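Local structure of bacterial leucyl aminopeptidase (Legionella pneumophila, 6ESL) at residues Thr35-Ile40 with Ser54-Thr59. The protein probably acts as a zinc-dependent aminopeptidase of the M28 family, removing amino-terminal residues from peptides, and is a virulence factor of this bacterium. Numbering follows the deposited sequence.
Sequences TVPHKI and SSDVET
Val-36 packs against the start of helix 57-67 and the 3-10 turn that leads into it, its two methyls shared between Asp-56 and Thr-59. The setting is the N-terminal part of the chain, a small antiparallel sheet of four strands with this helix packed beside it, distant from the peptidase domain of its own chain but facing that of the second subunit; residues 35-37 lead toward the edge strand 39-43. The isopropyl group points at the helix. CG1, turned anti to the carbonyl carbon (chi1 -50°), makes the closest approach, to Thr-59 CG2 at 3.6 Å, methyl against methyl, the two side chains running past each other in opposite directions. CG2 lies 4.2 Å from Asp-56 CB. Asp-56 slides past the same valine, pointing the opposite way, and its OD2 ends near the CD corner of the proline ring, 4.1 Å from both Val-36 CB and Pro-37 CD. Pro-37 crosses the aspartate side chain at roughly a right angle. These are van der Waals touches at the surface, close at the methyl pair and slacker round the carboxylate. The imidazole of His-38 lies off the contact, on Ile-50 and Val-52 of strand 47-53. Ser-54 O accepts a hydrogen bond from Arg-258 NH2 of the second subunit, and Glu-58 OE2 one from its Asp-214 N. Within segment 35-40, His-38 ND1 donates to Val-36 O at 2.8 Å, the acceptor lying 17° out of the imidazole plane.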
ATOM      1  N   THR B  35      24.200  18.238  18.358  1.00 54.59           N
ATOM      2  CA  THR B  35      25.117  18.975  19.254  1.00 57.00           C
ATOM      3  C   THR B  35      25.180  20.497  19.090  1.00 56.75           C
ATOM      4  O   THR B  35      25.867  21.166  19.865  1.00 58.31           O
ATOM      5  CB  THR B  35      26.564  18.458  19.167  1.00 60.16           C
ATOM      6  OG1 THR B  35      27.082  18.696  17.861  1.00 60.96           O
ATOM      7  CG2 THR B  35      26.593  16.960  19.483  1.00 60.60           C
ATOM      8  N   VAL B  36      24.483  21.071  18.112  1.00 52.85           N
ATOM      9  CA  VAL B  36      24.287  22.518  18.128  1.00 52.52           C
ATOM     10  C   VAL B  36      23.455  22.904  19.390  1.00 51.27           C
ATOM     11  O   VAL B  36      22.654  22.097  19.916  1.00 49.07           O
ATOM     12  CB  VAL B  36      23.629  23.046  16.810  1.00 52.18           C
ATOM     13  CG1 VAL B  36      24.356  22.535  15.536  1.00 52.84           C
ATOM     14  CG2 VAL B  36      22.194  22.679  16.700  1.00 49.76           C
ATOM     15  N   PRO B  37      23.623  24.131  19.875  1.00 51.88           N
ATOM     16  CA  PRO B  37      22.740  24.615  20.946  1.00 52.68           C
ATOM     17  C   PRO B  37      21.250  24.549  20.584  1.00 51.86           C
ATOM     18  O   PRO B  37      20.858  24.839  19.437  1.00 50.10           O
ATOM     19  CB  PRO B  37      23.190  26.070  21.142  1.00 54.27           C
ATOM     20  CG  PRO B  37      24.535  26.219  20.479  1.00 54.25           C
ATOM     21  CD  PRO B  37      24.621  25.131  19.444  1.00 52.79           C
ATOM     22  N   HIS B  38      20.434  24.090  21.512  1.00 53.04           N
ATOM     23  CA  HIS B  38      19.015  23.907  21.265  1.00 52.79           C
ATOM     24  C   HIS B  38      18.243  23.772  22.572  1.00 54.51           C
ATOM     25  O   HIS B  38      18.792  23.277  23.557  1.00 57.41           O
ATOM     26  CB  HIS B  38      18.730  22.688  20.323  1.00 52.88           C
ATOM     27  CG  HIS B  38      19.122  21.349  20.891  1.00 53.76           C
ATOM     28  ND1 HIS B  38      20.439  20.983  21.117  1.00 56.07           N
ATOM     29  CD2 HIS B  38      18.363  20.297  21.286  1.00 53.79           C
ATOM     30  CE1 HIS B  38      20.473  19.767  21.639  1.00 56.17           C
ATOM     31  NE2 HIS B  38      19.228  19.326  21.750  1.00 56.03           N
ATOM     32  N   LYS B  39      16.993  24.212  22.593  1.00 53.76           N
ATOM     33  CA  LYS B  39      16.137  24.070  23.728  1.00 56.40           C
ATOM     34  C   LYS B  39      15.085  23.107  23.375  1.00 53.15           C
ATOM     35  O   LYS B  39      14.533  23.177  22.300  1.00 52.07           O
ATOM     36  CB  LYS B  39      15.402  25.379  24.090  1.00 60.00           C
ATOM     37  CG  LYS B  39      16.224  26.505  24.586  1.00 64.38           C
ATOM     38  CD  LYS B  39      15.366  27.777  24.893  1.00 68.46           C
ATOM     39  CE  LYS B  39      16.257  28.913  25.429  1.00 71.21           C
ATOM     40  NZ  LYS B  39      15.581  30.200  25.745  1.00 73.63           N
ATOM     41  N   ILE B  40      14.771  22.221  24.295  1.00 53.55           N
ATOM     42  CA  ILE B  40      13.686  21.289  24.112  1.00 54.18           C
ATOM     43  C   ILE B  40      12.425  22.017  24.518  1.00 55.14           C
ATOM     44  O   ILE B  40      12.352  22.508  25.620  1.00 54.81           O
ATOM     45  CB  ILE B  40      13.803  20.038  24.987  1.00 56.56           C
ATOM     46  CG1 ILE B  40      15.229  19.423  24.975  1.00 59.68           C
ATOM     47  CG2 ILE B  40      12.746  19.032  24.595  1.00 53.37           C
ATOM     48  CD1 ILE B  40      15.822  19.223  23.617  1.00 59.97           C
ATOM     49  N   SER B  54      18.413  29.984  13.507  1.00 45.07           N
ATOM     50  CA  SER B  54      18.252  29.714  12.075  1.00 44.16           C
ATOM     51  C   SER B  54      19.555  29.442  11.348  1.00 43.27           C
ATOM     52  O   SER B  54      19.589  28.755  10.365  1.00 42.86           O
ATOM     53  CB  SER B  54      17.461  30.788  11.348  1.00 43.88           C
ATOM     54  OG  SER B  54      18.151  31.984  11.340  1.00 46.41           O
ATOM     55  N   SER B  55      20.617  30.037  11.830  1.00 43.36           N
ATOM     56  CA  SER B  55      21.928  29.850  11.309  1.00 45.04           C
ATOM     57  C   SER B  55      22.452  28.422  11.510  1.00 44.99           C
ATOM     58  O   SER B  55      23.449  28.094  10.983  1.00 45.30           O
ATOM     59  CB  SER B  55      22.873  30.846  11.977  1.00 47.62           C
ATOM     60  OG  SER B  55      22.941  30.610  13.337  1.00 48.08           O
ATOM     61  N   ASP B  56      21.820  27.624  12.344  1.00 44.73           N
ATOM     62  CA  ASP B  56      22.236  26.244  12.620  1.00 44.61           C
ATOM     63  C   ASP B  56      21.381  25.199  11.905  1.00 42.14           C
ATOM     64  O   ASP B  56      21.684  24.004  12.041  1.00 42.69           O
ATOM     65  CB  ASP B  56      22.222  25.975  14.169  1.00 46.27           C
ATOM     66  CG  ASP B  56      23.278  26.673  14.900  1.00 48.45           C
ATOM     67  OD1 ASP B  56      24.366  26.951  14.384  1.00 50.90           O
ATOM     68  OD2 ASP B  56      23.074  27.007  16.103  1.00 53.02           O
ATOM     69  N   VAL B  57      20.331  25.593  11.179  1.00 38.89           N
ATOM     70  CA  VAL B  57      19.410  24.659  10.561  1.00 37.22           C
ATOM     71  C   VAL B  57      20.090  23.802   9.513  1.00 36.93           C
ATOM     72  O   VAL B  57      19.807  22.635   9.428  1.00 35.84           O
ATOM     73  CB  VAL B  57      18.154  25.376  10.002  1.00 35.52           C
ATOM     74  CG1 VAL B  57      17.321  24.533   9.125  1.00 34.37           C
ATOM     75  CG2 VAL B  57      17.297  25.927  11.160  1.00 35.87           C
ATOM     76  N   GLU B  58      20.896  24.378   8.675  1.00 39.51           N
ATOM     77  CA  GLU B  58      21.588  23.654   7.598  1.00 39.73           C
ATOM     78  C   GLU B  58      22.553  22.580   8.186  1.00 39.56           C
ATOM     79  O   GLU B  58      22.704  21.497   7.646  1.00 38.14           O
ATOM     80  CB  GLU B  58      22.422  24.668   6.748  1.00 42.19           C
ATOM     81  CG  GLU B  58      22.780  24.063   5.397  1.00 42.95           C
ATOM     82  CD  GLU B  58      23.103  25.115   4.369  1.00 43.99           C
ATOM     83  OE1 GLU B  58      24.301  25.357   4.237  1.00 46.27           O
ATOM     84  OE2 GLU B  58      22.164  25.681   3.718  1.00 44.24           O
ATOM     85  N   THR B  59      23.172  22.913   9.285  1.00 40.16           N
ATOM     86  CA  THR B  59      23.956  21.958  10.080  1.00 41.50           C
ATOM     87  C   THR B  59      23.141  20.740  10.428  1.00 40.45           C
ATOM     88  O   THR B  59      23.645  19.573  10.246  1.00 39.31           O
ATOM     89  CB  THR B  59      24.584  22.631  11.277  1.00 42.53           C
ATOM     90  OG1 THR B  59      25.514  23.600  10.807  1.00 43.59           O
ATOM     91  CG2 THR B  59      25.333  21.651  12.138  1.00 43.69           C
TER